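Local structure of alpha-1,2-mannosidase (Bacteroides thetaiotaomicron, 2WW2) at residues N75-F80 with S235-P240; D178-Y183 with V311-Y316; G330-F335 with G377-N382; E535-H540 with I544-S549; L593-Y596 with K602-Y605. The protein probably hydrolyses alpha-mannosidic linkages with inversion of anomeric configuration, as a calcium-dependent member of glycoside hydrolase family 92 from a human gut symbiont. All coordinates share one frame; numbering follows the deposited sequence.

Contact 1 (N75-F80 with S235-P240)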
# COMPACT_ATOMS: atom_id res chain seq x y z
N ASN A 75 -28.51 -11.77 -10.89
CA ASN A 75 -28.82 -13.18 -11.15
C ASN A 75 -29.88 -13.28 -12.27
O ASN A 75 -30.12 -12.30 -13.00
CB ASN A 75 -29.19 -13.91 -9.83
CG ASN A 75 -28.88 -15.43 -9.86
OD1 ASN A 75 -29.25 -16.13 -10.81
ND2 ASN A 75 -28.26 -15.94 -8.80
N ASP A 76 -30.49 -14.45 -12.43
CA ASP A 76 -31.23 -14.80 -13.67
C ASP A 76 -32.75 -14.87 -13.47
O ASP A 76 -33.24 -14.81 -12.33
CB ASP A 76 -30.72 -16.15 -14.22
CG ASP A 76 -30.79 -16.24 -15.76
OD1 ASP A 76 -31.38 -15.33 -16.39
OD2 ASP A 76 -30.22 -17.20 -16.34
N TYR A 77 -33.49 -14.97 -14.58
CA TYR A 77 -34.93 -15.24 -14.53
C TYR A 77 -35.30 -15.86 -15.90
O TYR A 77 -34.55 -15.70 -16.88
CB TYR A 77 -35.74 -13.96 -14.27
CG TYR A 77 -35.61 -12.96 -15.40
CD1 TYR A 77 -36.51 -12.98 -16.47
CD2 TYR A 77 -34.56 -12.04 -15.43
CE1 TYR A 77 -36.37 -12.10 -17.55
CE2 TYR A 77 -34.42 -11.15 -16.50
CZ TYR A 77 -35.32 -11.19 -17.55
OH TYR A 77 -35.18 -10.33 -18.61
N GLY A 78 -36.44 -16.55 -15.94
CA GLY A 78 -36.98 -17.13 -17.18
C GLY A 78 -35.95 -18.02 -17.84
O GLY A 78 -35.76 -17.93 -19.04
N THR A 79 -35.30 -18.87 -17.06
CA THR A 79 -34.15 -19.66 -17.55
C THR A 79 -34.43 -21.16 -17.51
O THR A 79 -35.07 -21.66 -16.58
CB THR A 79 -32.83 -19.29 -16.78
OG1 THR A 79 -31.71 -19.98 -17.34
CG2 THR A 79 -32.92 -19.61 -15.28
N PHE A 80 -33.97 -21.88 -18.54
CA PHE A 80 -34.00 -23.33 -18.57
C PHE A 80 -32.73 -23.79 -19.27
O PHE A 80 -31.99 -22.95 -19.81
CB PHE A 80 -35.29 -23.86 -19.24
CG PHE A 80 -35.34 -23.66 -20.73
CD1 PHE A 80 -34.92 -24.67 -21.59
CD2 PHE A 80 -35.88 -22.50 -21.28
CE1 PHE A 80 -34.98 -24.51 -22.98
CE2 PHE A 80 -35.94 -22.34 -22.68
CZ PHE A 80 -35.48 -23.34 -23.52
N SER A 235 -38.72 -19.46 -27.00
CA SER A 235 -39.52 -19.20 -25.81
C SER A 235 -40.25 -17.88 -25.94
O SER A 235 -39.97 -17.07 -26.85
CB SER A 235 -38.64 -19.20 -24.54
OG SER A 235 -37.88 -17.99 -24.45
N SER A 236 -41.18 -17.65 -25.03
CA SER A 236 -41.96 -16.42 -25.01
C SER A 236 -42.27 -16.07 -23.55
O SER A 236 -42.40 -16.97 -22.72
CB SER A 236 -43.29 -16.60 -25.77
OG SER A 236 -44.10 -15.45 -25.66
N PHE A 237 -42.41 -14.78 -23.26
CA PHE A 237 -42.89 -14.37 -21.94
C PHE A 237 -44.40 -14.14 -21.95
O PHE A 237 -44.99 -13.88 -20.90
CB PHE A 237 -42.16 -13.09 -21.47
CG PHE A 237 -40.74 -13.34 -21.09
CD1 PHE A 237 -40.42 -13.90 -19.85
CD2 PHE A 237 -39.71 -13.06 -21.98
CE1 PHE A 237 -39.10 -14.16 -19.49
CE2 PHE A 237 -38.39 -13.32 -21.63
CZ PHE A 237 -38.09 -13.87 -20.37
N ILE A 238 -45.02 -14.26 -23.11
CA ILE A 238 -46.46 -13.97 -23.25
C ILE A 238 -47.32 -15.21 -23.04
O ILE A 238 -48.24 -15.17 -22.21
CB ILE A 238 -46.77 -13.28 -24.61
CG1 ILE A 238 -46.18 -11.87 -24.59
CG2 ILE A 238 -48.31 -13.22 -24.89
CD1 ILE A 238 -46.06 -11.22 -25.97
N SER A 239 -47.03 -16.29 -23.76
CA SER A 239 -47.85 -17.50 -23.70
C SER A 239 -47.21 -18.64 -24.48
O SER A 239 -46.33 -18.41 -25.32
CB SER A 239 -49.20 -17.20 -24.34
OG SER A 239 -49.03 -17.13 -25.76
N PRO A 240 -47.68 -19.88 -24.26
CA PRO A 240 -47.20 -20.99 -25.08
C PRO A 240 -47.50 -20.80 -26.56
O PRO A 240 -46.68 -21.15 -27.41
CB PRO A 240 -47.95 -22.21 -24.50
CG PRO A 240 -48.15 -21.84 -23.07
CD PRO A 240 -48.50 -20.36 -23.13

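Contact 2 (D178-Y183 with V311-Y316)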
# COMPACT_ATOMS: atom_id res chain seq x y z
N ASP A 178 -46.90 -11.39 -10.41
CA ASP A 178 -47.34 -12.66 -9.83
C ASP A 178 -47.59 -13.74 -10.86
O ASP A 178 -47.64 -14.91 -10.50
CB ASP A 178 -48.63 -12.47 -9.03
CG ASP A 178 -48.40 -11.81 -7.69
OD1 ASP A 178 -47.23 -11.63 -7.29
OD2 ASP A 178 -49.42 -11.49 -7.03
N ASN A 179 -47.80 -13.38 -12.12
CA ASN A 179 -48.14 -14.38 -13.14
C ASN A 179 -46.96 -14.71 -14.03
O ASN A 179 -47.13 -15.26 -15.11
CB ASN A 179 -49.32 -13.91 -14.01
CG ASN A 179 -49.02 -12.62 -14.77
OD1 ASN A 179 -47.95 -12.03 -14.61
ND2 ASN A 179 -49.97 -12.17 -15.58
N PHE A 180 -45.77 -14.36 -13.57
CA PHE A 180 -44.57 -14.51 -14.40
C PHE A 180 -44.26 -15.96 -14.81
O PHE A 180 -44.35 -16.88 -13.99
CB PHE A 180 -43.36 -13.92 -13.68
CG PHE A 180 -42.06 -14.26 -14.32
CD1 PHE A 180 -41.61 -13.53 -15.43
CD2 PHE A 180 -41.30 -15.31 -13.85
CE1 PHE A 180 -40.40 -13.85 -16.06
CE2 PHE A 180 -40.07 -15.63 -14.47
CZ PHE A 180 -39.63 -14.91 -15.58
N ALA A 181 -43.87 -16.14 -16.08
CA ALA A 181 -43.32 -17.41 -16.58
C ALA A 181 -42.66 -17.19 -17.92
O ALA A 181 -43.05 -16.28 -18.66
CB ALA A 181 -44.41 -18.46 -16.76
N ASN A 182 -41.66 -18.02 -18.22
CA ASN A 182 -41.15 -18.13 -19.57
C ASN A 182 -41.65 -19.47 -20.15
O ASN A 182 -41.44 -20.53 -19.55
CB ASN A 182 -39.61 -18.00 -19.59
CG ASN A 182 -39.04 -18.11 -20.98
OD1 ASN A 182 -38.99 -17.12 -21.75
ND2 ASN A 182 -38.58 -19.30 -21.32
N TYR A 183 -42.36 -19.40 -21.28
CA TYR A 183 -42.97 -20.58 -21.90
C TYR A 183 -42.07 -21.02 -23.02
O TYR A 183 -41.79 -20.23 -23.93
CB TYR A 183 -44.35 -20.21 -22.44
CG TYR A 183 -45.26 -19.61 -21.38
CD1 TYR A 183 -45.95 -20.43 -20.50
CD2 TYR A 183 -45.37 -18.23 -21.24
CE1 TYR A 183 -46.78 -19.88 -19.50
CE2 TYR A 183 -46.21 -17.67 -20.25
CZ TYR A 183 -46.90 -18.51 -19.39
OH TYR A 183 -47.69 -17.98 -18.41
N VAL A 311 -45.52 -6.77 -29.48
CA VAL A 311 -46.25 -6.83 -28.22
C VAL A 311 -45.26 -7.27 -27.14
O VAL A 311 -44.19 -7.82 -27.45
CB VAL A 311 -47.44 -7.83 -28.28
CG1 VAL A 311 -48.55 -7.29 -29.16
CG2 VAL A 311 -46.97 -9.20 -28.79
N TYR A 312 -45.60 -7.01 -25.89
CA TYR A 312 -44.76 -7.49 -24.81
C TYR A 312 -45.57 -7.82 -23.57
O TYR A 312 -46.60 -7.19 -23.28
CB TYR A 312 -43.65 -6.47 -24.47
CG TYR A 312 -44.16 -5.11 -23.99
CD1 TYR A 312 -44.36 -4.86 -22.63
CD2 TYR A 312 -44.45 -4.09 -24.89
CE1 TYR A 312 -44.83 -3.63 -22.19
CE2 TYR A 312 -44.94 -2.83 -24.45
CZ TYR A 312 -45.12 -2.62 -23.09
OH TYR A 312 -45.59 -1.40 -22.63
N TYR A 313 -45.08 -8.82 -22.86
CA TYR A 313 -45.47 -9.07 -21.49
C TYR A 313 -44.81 -7.99 -20.64
O TYR A 313 -43.59 -7.83 -20.68
CB TYR A 313 -44.94 -10.44 -21.04
CG TYR A 313 -45.09 -10.69 -19.54
CD1 TYR A 313 -46.32 -11.05 -18.99
CD2 TYR A 313 -43.99 -10.61 -18.68
CE1 TYR A 313 -46.47 -11.31 -17.63
CE2 TYR A 313 -44.13 -10.86 -17.30
CZ TYR A 313 -45.36 -11.21 -16.79
OH TYR A 313 -45.50 -11.47 -15.44
N SER A 314 -45.60 -7.24 -19.87
CA SER A 314 -44.99 -6.23 -19.02
C SER A 314 -44.45 -6.83 -17.73
O SER A 314 -45.22 -7.42 -16.96
CB SER A 314 -46.03 -5.16 -18.66
OG SER A 314 -45.46 -4.28 -17.70
N PRO A 315 -43.14 -6.65 -17.47
CA PRO A 315 -42.66 -7.15 -16.19
C PRO A 315 -42.98 -6.16 -15.08
O PRO A 315 -42.55 -6.38 -13.95
CB PRO A 315 -41.14 -7.27 -16.39
CG PRO A 315 -40.81 -6.17 -17.38
CD PRO A 315 -42.06 -6.03 -18.27
N TYR A 316 -43.71 -5.09 -15.41
CA TYR A 316 -44.15 -4.12 -14.40
C TYR A 316 -45.59 -4.33 -13.94
O TYR A 316 -45.88 -4.15 -12.75
CB TYR A 316 -43.93 -2.67 -14.87
CG TYR A 316 -42.46 -2.40 -15.13
CD1 TYR A 316 -41.60 -2.08 -14.08
CD2 TYR A 316 -41.92 -2.52 -16.41
CE1 TYR A 316 -40.25 -1.88 -14.30
CE2 TYR A 316 -40.58 -2.31 -16.64
CZ TYR A 316 -39.75 -1.98 -15.58
OH TYR A 316 -38.42 -1.78 -15.77

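Contact 3 (G330-F335 with G377-N382)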
# COMPACT_ATOMS: atom_id res chain seq x y z
N GLY A 330 -28.79 -1.57 -15.63
CA GLY A 330 -28.62 -0.59 -14.56
C GLY A 330 -28.20 0.76 -15.15
O GLY A 330 -27.03 0.95 -15.50
N PHE A 331 -29.14 1.68 -15.24
CA PHE A 331 -28.86 2.96 -15.85
C PHE A 331 -27.72 3.70 -15.14
O PHE A 331 -27.02 4.47 -15.77
CB PHE A 331 -30.10 3.84 -15.88
CG PHE A 331 -31.21 3.32 -16.76
CD1 PHE A 331 -30.94 2.49 -17.85
CD2 PHE A 331 -32.53 3.71 -16.53
CE1 PHE A 331 -31.96 2.03 -18.67
CE2 PHE A 331 -33.58 3.25 -17.37
CZ PHE A 331 -33.29 2.42 -18.42
N TRP A 332 -27.55 3.46 -13.83
CA TRP A 332 -26.46 4.07 -13.08
C TRP A 332 -25.14 3.79 -13.78
O TRP A 332 -24.21 4.61 -13.78
CB TRP A 332 -26.41 3.53 -11.64
CG TRP A 332 -25.30 4.13 -10.84
CD1 TRP A 332 -25.24 5.40 -10.33
CD2 TRP A 332 -24.06 3.50 -10.50
NE1 TRP A 332 -24.05 5.59 -9.66
CE2 TRP A 332 -23.30 4.44 -9.75
CE3 TRP A 332 -23.52 2.23 -10.75
CZ2 TRP A 332 -22.02 4.15 -9.25
CZ3 TRP A 332 -22.24 1.94 -10.26
CH2 TRP A 332 -21.51 2.89 -9.52
N ASP A 333 -25.05 2.63 -14.39
CA ASP A 333 -23.85 2.28 -15.16
C ASP A 333 -23.96 2.73 -16.61
O ASP A 333 -23.03 3.36 -17.17
CB ASP A 333 -23.63 0.76 -15.17
CG ASP A 333 -22.78 0.29 -14.01
OD1 ASP A 333 -21.71 0.87 -13.74
OD2 ASP A 333 -23.19 -0.69 -13.38
N THR A 334 -25.08 2.39 -17.24
CA THR A 334 -25.16 2.49 -18.71
C THR A 334 -25.47 3.89 -19.27
O THR A 334 -25.35 4.10 -20.46
CB THR A 334 -26.14 1.45 -19.28
OG1 THR A 334 -27.46 1.71 -18.77
CG2 THR A 334 -25.70 0.02 -18.89
N PHE A 335 -25.87 4.85 -18.43
CA PHE A 335 -26.13 6.21 -18.96
C PHE A 335 -24.84 6.88 -19.43
O PHE A 335 -24.87 7.78 -20.26
CB PHE A 335 -26.82 7.11 -17.92
CG PHE A 335 -25.86 7.85 -17.00
CD1 PHE A 335 -25.24 9.03 -17.41
CD2 PHE A 335 -25.62 7.40 -15.70
CE1 PHE A 335 -24.37 9.72 -16.55
CE2 PHE A 335 -24.76 8.10 -14.83
CZ PHE A 335 -24.13 9.25 -15.27
N GLY A 377 -33.98 -3.55 -6.59
CA GLY A 377 -33.31 -2.62 -5.68
C GLY A 377 -31.80 -2.72 -5.83
O GLY A 377 -31.21 -3.68 -5.37
N CYS A 378 -31.17 -1.75 -6.48
CA CYS A 378 -29.72 -1.85 -6.74
C CYS A 378 -29.19 -0.49 -7.18
O CYS A 378 -29.82 0.18 -8.01
CB CYS A 378 -29.48 -2.88 -7.85
SG CYS A 378 -27.76 -3.26 -8.18
N MET A 379 -28.05 -0.08 -6.63
CA MET A 379 -27.38 1.18 -7.00
C MET A 379 -28.23 2.42 -6.68
O MET A 379 -29.13 2.36 -5.85
CB MET A 379 -26.92 1.21 -8.47
CG MET A 379 -25.95 0.06 -8.85
SD MET A 379 -24.80 -0.37 -7.48
CE MET A 379 -23.87 1.12 -7.23
N ILE A 380 -27.92 3.53 -7.33
CA ILE A 380 -28.45 4.82 -6.92
C ILE A 380 -28.71 5.72 -8.13
O ILE A 380 -28.38 5.36 -9.27
CB ILE A 380 -27.45 5.57 -6.00
CG1 ILE A 380 -26.18 5.92 -6.78
CG2 ILE A 380 -27.13 4.75 -4.71
CD1 ILE A 380 -25.15 6.70 -5.95
N GLY A 381 -29.30 6.89 -7.88
CA GLY A 381 -29.38 7.93 -8.91
C GLY A 381 -30.72 7.98 -9.63
O GLY A 381 -31.60 7.14 -9.40
N ASN A 382 -30.86 8.97 -10.52
CA ASN A 382 -32.04 9.12 -11.36
C ASN A 382 -31.58 9.18 -12.81
O ASN A 382 -31.97 10.06 -13.58
CB ASN A 382 -32.79 10.42 -11.00
CG ASN A 382 -33.46 10.35 -9.62
OD1 ASN A 382 -33.80 9.27 -9.10
ND2 ASN A 382 -33.64 11.50 -9.03

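Contact 4 (E535-H540 with I544-S549)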
# COMPACT_ATOMS: atom_id res chain seq x y z
N GLU A 535 -13.47 25.65 -9.87
CA GLU A 535 -13.63 26.80 -8.97
C GLU A 535 -13.54 26.36 -7.51
O GLU A 535 -12.89 27.01 -6.70
CB GLU A 535 -14.97 27.50 -9.18
CG GLU A 535 -15.06 28.32 -10.44
CD GLU A 535 -16.46 28.88 -10.68
OE1 GLU A 535 -16.64 29.58 -11.70
OE2 GLU A 535 -17.37 28.62 -9.85
N LEU A 536 -14.23 25.28 -7.18
CA LEU A 536 -14.14 24.73 -5.84
C LEU A 536 -12.68 24.41 -5.50
O LEU A 536 -12.23 24.66 -4.40
CB LEU A 536 -15.00 23.47 -5.70
CG LEU A 536 -16.51 23.68 -5.77
CD1 LEU A 536 -17.24 22.36 -5.66
CD2 LEU A 536 -16.99 24.65 -4.69
N MET A 537 -11.97 23.82 -6.45
CA MET A 537 -10.61 23.35 -6.21
C MET A 537 -9.58 24.49 -6.20
O MET A 537 -8.40 24.26 -5.90
CB MET A 537 -10.21 22.31 -7.26
CG MET A 537 -10.97 21.00 -7.14
SD MET A 537 -10.39 19.82 -8.34
CE MET A 537 -11.31 18.36 -7.86
N GLY A 538 -10.01 25.69 -6.55
CA GLY A 538 -9.12 26.85 -6.54
C GLY A 538 -8.62 27.26 -7.91
O GLY A 538 -7.79 28.16 -8.02
N GLY A 539 -9.10 26.60 -8.97
CA GLY A 539 -8.81 27.07 -10.34
C GLY A 539 -8.32 25.96 -11.24
O GLY A 539 -8.17 24.82 -10.80
N HIS A 540 -8.06 26.28 -12.51
CA HIS A 540 -7.58 25.28 -13.46
C HIS A 540 -6.28 24.64 -12.99
O HIS A 540 -6.09 23.43 -13.10
CB HIS A 540 -7.39 25.87 -14.86
CG HIS A 540 -8.68 26.24 -15.53
ND1 HIS A 540 -8.72 26.86 -16.76
CD2 HIS A 540 -9.97 26.08 -15.14
CE1 HIS A 540 -9.98 27.05 -17.11
NE2 HIS A 540 -10.76 26.60 -16.14
N ILE A 544 -5.74 20.66 -12.47
CA ILE A 544 -4.79 19.94 -13.29
C ILE A 544 -3.82 19.13 -12.42
O ILE A 544 -3.47 17.99 -12.74
CB ILE A 544 -3.98 20.91 -14.18
CG1 ILE A 544 -4.88 21.49 -15.28
CG2 ILE A 544 -2.75 20.21 -14.74
CD1 ILE A 544 -4.33 22.76 -15.92
N ALA A 545 -3.40 19.72 -11.31
CA ALA A 545 -2.47 19.06 -10.40
C ALA A 545 -3.10 17.84 -9.76
O ALA A 545 -2.46 16.81 -9.59
CB ALA A 545 -2.01 20.03 -9.32
N ARG A 546 -4.38 17.94 -9.42
CA ARG A 546 -5.07 16.83 -8.81
C ARG A 546 -5.35 15.70 -9.78
O ARG A 546 -5.32 14.52 -9.40
CB ARG A 546 -6.33 17.33 -8.12
CG ARG A 546 -5.96 18.28 -7.01
CD ARG A 546 -7.17 18.82 -6.30
NE ARG A 546 -7.97 17.77 -5.69
CZ ARG A 546 -8.91 18.01 -4.79
NH1 ARG A 546 -9.14 19.26 -4.40
NH2 ARG A 546 -9.62 17.01 -4.28
N LEU A 547 -5.59 16.04 -11.05
CA LEU A 547 -5.73 15.04 -12.08
C LEU A 547 -4.39 14.35 -12.26
O LEU A 547 -4.30 13.12 -12.35
CB LEU A 547 -6.16 15.67 -13.40
CG LEU A 547 -7.63 16.07 -13.52
CD1 LEU A 547 -7.81 16.87 -14.80
CD2 LEU A 547 -8.52 14.83 -13.51
N ASP A 548 -3.33 15.16 -12.30
CA ASP A 548 -1.99 14.63 -12.42
C ASP A 548 -1.67 13.67 -11.26
O ASP A 548 -1.00 12.66 -11.47
CB ASP A 548 -0.95 15.76 -12.48
CG ASP A 548 -0.96 16.51 -13.81
OD1 ASP A 548 -1.61 16.05 -14.78
OD2 ASP A 548 -0.29 17.55 -13.88
N SER A 549 -2.17 13.97 -10.07
CA SER A 549 -1.93 13.10 -8.90
C SER A 549 -2.73 11.79 -8.97
O SER A 549 -2.60 10.92 -8.10
CB SER A 549 -2.23 13.84 -7.59
OG SER A 549 -3.63 13.93 -7.35
O HOH W 1 -7.69 21.78 -4.80

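Contact 5 (L593-Y596 with K602-Y605)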
# COMPACT_ATOMS: atom_id res chain seq x y z
N LEU A 593 -11.02 15.44 -18.53
CA LEU A 593 -11.23 16.76 -17.90
C LEU A 593 -10.13 17.77 -18.28
O LEU A 593 -10.35 18.97 -18.24
CB LEU A 593 -11.38 16.64 -16.38
CG LEU A 593 -12.70 16.00 -15.91
CD1 LEU A 593 -12.68 15.73 -14.38
CD2 LEU A 593 -13.86 16.88 -16.26
N TYR A 594 -8.96 17.29 -18.67
CA TYR A 594 -7.92 18.21 -19.13
C TYR A 594 -8.39 19.04 -20.33
O TYR A 594 -7.87 20.13 -20.55
CB TYR A 594 -6.65 17.50 -19.51
CG TYR A 594 -5.92 16.76 -18.40
CD1 TYR A 594 -5.11 17.44 -17.48
CD2 TYR A 594 -5.97 15.38 -18.31
CE1 TYR A 594 -4.40 16.76 -16.50
CE2 TYR A 594 -5.28 14.68 -17.32
CZ TYR A 594 -4.50 15.37 -16.42
OH TYR A 594 -3.80 14.68 -15.46
N ASP A 595 -9.36 18.53 -21.09
CA ASP A 595 -9.93 19.24 -22.26
C ASP A 595 -10.66 20.51 -21.87
O ASP A 595 -10.88 21.39 -22.71
CB ASP A 595 -10.96 18.37 -22.99
CG ASP A 595 -10.34 17.34 -23.95
OD1 ASP A 595 -9.15 17.43 -24.27
OD2 ASP A 595 -11.10 16.45 -24.41
N TYR A 596 -11.07 20.60 -20.60
CA TYR A 596 -11.91 21.69 -20.10
C TYR A 596 -11.09 22.79 -19.42
O TYR A 596 -11.61 23.88 -19.12
CB TYR A 596 -12.95 21.15 -19.10
CG TYR A 596 -13.96 20.20 -19.73
CD1 TYR A 596 -15.29 20.59 -19.91
CD2 TYR A 596 -13.57 18.93 -20.15
CE1 TYR A 596 -16.21 19.73 -20.51
CE2 TYR A 596 -14.48 18.06 -20.74
CZ TYR A 596 -15.80 18.47 -20.92
OH TYR A 596 -16.68 17.61 -21.53
N LYS A 602 -2.51 16.29 -22.16
CA LYS A 602 -2.51 15.33 -21.06
C LYS A 602 -3.64 14.28 -21.19
O LYS A 602 -3.44 13.12 -20.88
CB LYS A 602 -2.56 16.07 -19.72
CG LYS A 602 -1.26 16.86 -19.43
CD LYS A 602 -1.27 17.48 -18.01
CE LYS A 602 0.07 18.12 -17.63
NZ LYS A 602 -0.10 18.84 -16.33
N THR A 603 -4.81 14.71 -21.65
CA THR A 603 -5.89 13.79 -22.01
C THR A 603 -5.38 12.81 -23.06
O THR A 603 -5.54 11.60 -22.91
CB THR A 603 -7.11 14.58 -22.58
OG1 THR A 603 -7.78 15.26 -21.51
CG2 THR A 603 -8.10 13.63 -23.25
N GLN A 604 -4.71 13.34 -24.07
CA GLN A 604 -4.23 12.53 -25.17
C GLN A 604 -3.22 11.48 -24.68
O GLN A 604 -3.31 10.30 -25.04
CB GLN A 604 -3.60 13.42 -26.24
CG GLN A 604 -4.61 14.29 -26.99
CD GLN A 604 -4.01 15.60 -27.53
OE1 GLN A 604 -2.80 15.70 -27.78
NE2 GLN A 604 -4.86 16.60 -27.71
N TYR A 605 -2.27 11.91 -23.86
CA TYR A 605 -1.25 10.98 -23.36
C TYR A 605 -1.85 9.88 -22.49
O TYR A 605 -1.63 8.70 -22.74
CB TYR A 605 -0.15 11.70 -22.57
CG TYR A 605 0.80 10.73 -21.93
CD1 TYR A 605 1.81 10.13 -22.68
CD2 TYR A 605 0.64 10.35 -20.61
CE1 TYR A 605 2.68 9.21 -22.10
CE2 TYR A 605 1.50 9.43 -20.02
CZ TYR A 605 2.51 8.86 -20.76
OH TYR A 605 3.35 7.94 -20.17

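Contact 1 (N75-F80 with S235-P240)
Tyr77 and Phe237 meet where the loop leading into strand 80-86 passes the end of strand 229-236, and the polar residues ahead of the tyrosine hold its backbone in place. Asn75 folds its amide onto the next residue, OD1 taking the backbone N of Asp76 at 2.6 Å on a lone pair in the carbonyl plane. Asp76 does likewise one step on: its OD1 lies 2.8 Å from the backbone N of Tyr77, met from above the carboxylate plane, while OD2 forms a salt bridge with Arg65. Tyr77 then sets CG between its own backbone N and carbonyl carbon (chi1 65°), which brings CE1 to 3.7 Å from CZ of Phe237. The two side chains cross at about a right angle, and their rings form an oblique pair with planes 41° apart. Beyond it, the Tyr77 hydroxyl is hydrogen-bonded to Asp328. Gly78 follows at positive phi, its CA 4.3 Å from Phe237 CE1; a CB there would clash with that same ring carbon. On the other segment, Ser236 OG accepts a hydrogen bond from the backbone N of Ile238 at 3.0 Å. This is an ST turn, and with Ser239 as the N-cap of helix 240-250 it marks the way out of the antiparallel N-terminal domain, a beta-sandwich in this family, with Phe237 packed against a loop of the same domain.

Contact 2 (D178-Y183 with V311-Y316)
With CG anti to its backbone N (chi1 170°), Tyr313 swings its phenol toward Asn179, whose own CG sits between backbone N and carbonyl carbon (chi1 61°), which points OD1 at the hydroxyl. The two side chains slide past each other in opposite directions, and Tyr313 OH donates to Asn179 OD1 at 2.6 Å, tilted 30° from the carbonyl plane. OD1 lies in the plane of the phenol ring at its edge, 3.4 Å from Tyr313 CE1. The other end of the amide is fixed as well, ND2 donating to the carbonyl of Gly318. The contact joins the N-terminal beta domain, where residues 178-183 lead into strand 182-188, to the five-stranded antiparallel sheet of the catalytic family region, whose strand 310-313 ends at Tyr313. Phe180 adds an apolar contact, its CD1 4.1 Å from Tyr313 CE2; the two side chains cross at about a right angle, and CE2 meets the Phe180 ring at its edge. The backbone also lies close to the hydroxyl, Phe180 CA being 3.3 Å from Tyr313 OH. A phenylalanine in place of Tyr313 would probably leave Asn179 OD1 without its hydroxyl donor and the amide freer to turn. Past the strand, Ser314 OG accepts a hydrogen bond from the backbone N of Tyr316 at 3.0 Å in an ST turn and also bonds Glu363.

Contact 3 (G330-F335 with G377-N382)
Met379 lies over the six-membered ring of Trp332, and Ile380, on the same side of the indole, reaches the pyrrole part. Met379 bends at chi2 and again at chi3 (-62°), curling its methyl back over the six-membered ring: CE stands 3.6 Å from the centroid, 15° off the normal, a CH-pi contact in which CZ3 comes within 3.5 Å of CE. The sulfur follows more obliquely, SD lying 4.8 Å from the same centroid, so the Met-aromatic contact is led by the methyl. Trp332 starts from the short helix 331-334, which follows strand 326-330 with Gly330 at its N-cap position, the Gly330 carbonyl O accepting from both Asp333 N and Thr334 N; the opposing chain is the irregular loop before helix 383-393 of the catalytic domain, an (alpha/alpha)6 barrel in this family. Ile380 works through two groups. Its CG1 lies 3.6 Å from Trp332 NE1, and its carbonyl O comes to 3.3 Å from Trp332 CD1. The indole N-H itself is engaged by a weak hydrogen bond to Glu450, and Arg336 makes a cation-pi contact with the indole. Next along the loop, Gly381 has a backbone conformation in which a CB would jam against the preceding carbonyl O.

Contact 4 (E535-H540 with I544-S549)
Arg546 crosses Met537 obliquely, touching it from CD outward, a worked example of an arginine whose flat head is packed and hydrogen-bonded at once. Its CB points toward the 535-540 segment, and beyond CG the chain bends at chi3 (60°), turning the head across the methionine. CD meets the sulfur, 3.9 Å from Met537 SD. NE is 4.0 Å from Met537 CE, and at CZ, 3.9 Å from that methyl, CE sits over the centre of one guanidinium face; the extended Met537 chain delivers it there. NH1 touches Met537 CG at 3.7 Å and, in the guanidinium plane, donates to a water at 2.9 Å, which in turn donates to the carbonyl O of Met537 at 2.8 Å. NH2 is taken by the carbonyl of Gly490, while Phe491 adds a cation-pi contact. A leucine here would probably leave the Gly490 carbonyl and the bridging water without their donors, and Met537 CE without its flat platform. The remaining link is the regular bond of helix 540-551 from Ile544 N to His540 O, 2.9 Å long. Helix 530-537 closes in a Schellman motif at Gly538, Gly539 occupies the N-cap position of helix 540-551 directly after it, and at the surface the last turn of helix 530-537 packs on Tyr485 of strand 485-486 while Ala545 packs on Phe21 of the second subunit.

Contact 5 (L593-Y596 with K602-Y605)
Lys602 NZ, at the end of a side chain that lies over Tyr594, is gripped twice, by a salt bridge to Asp548 OD2 and a hydrogen bond to Gln599 OE1. Tyr594 OH ends on the same carboxylate but on its other oxygen, hydrogen-bonded to Asp548 OD1, and the lysine charge would tend to keep that aspartate charged. One face of the Tyr594 ring belongs to Lys602. Its CB stands 3.5 Å from the ring centroid, only 6° off the normal and hence over the middle of the ring, a CH-pi contact. Beyond CG the lysine is fully extended (chi2 -174°) and crosses the tyrosine at about a right angle, bringing CD to 3.5 Å from CE1 of Tyr594. Thr603 OG1 lies 3.2 Å from Tyr594 CB, in the plane of the Tyr594 ring at its edge, and 3.7 Å from the backbone N of Asp595. Its hydrogen bond goes to the carbonyl of Ile591, just before the turn. Asp595 OD1 passes the same threonine at 3.8 Å from OG1, the two side chains crossing at about a right angle. Within the turn, Tyr596 N bonds to Leu593 O at 3.0 Å. A 3-10 turn thus packs on the first turn of helix 600-613, with Leu547 and Phe551 of helix 540-551 against Tyr594, within the helical catalytic domain, an (alpha/alpha)6 barrel in this family.

Overall arrangement
Followed from the N terminus, contact 1 closes a long loop with no helix, about half of it strand, by bringing 75-80 to 235-240. Contact 2 opens inside that loop at 178-183 and closes beyond it at 311-316, so the two cross; they touch along neighbouring strands 182-188 and 229-236, and contact 2 carries the connection into the catalytic region. Contact 3, next in series and closer to the chain's centre, closes a mostly helical loop, bringing the segment before helix 383-393 back to helix 331-334. Contacts 4 and 5 close only short loops, across the chain's centre from contacts 1 and 2. Their centres lie about 13 Å apart, and Asp548 joins them, linking helix 540-551 to helix 600-613.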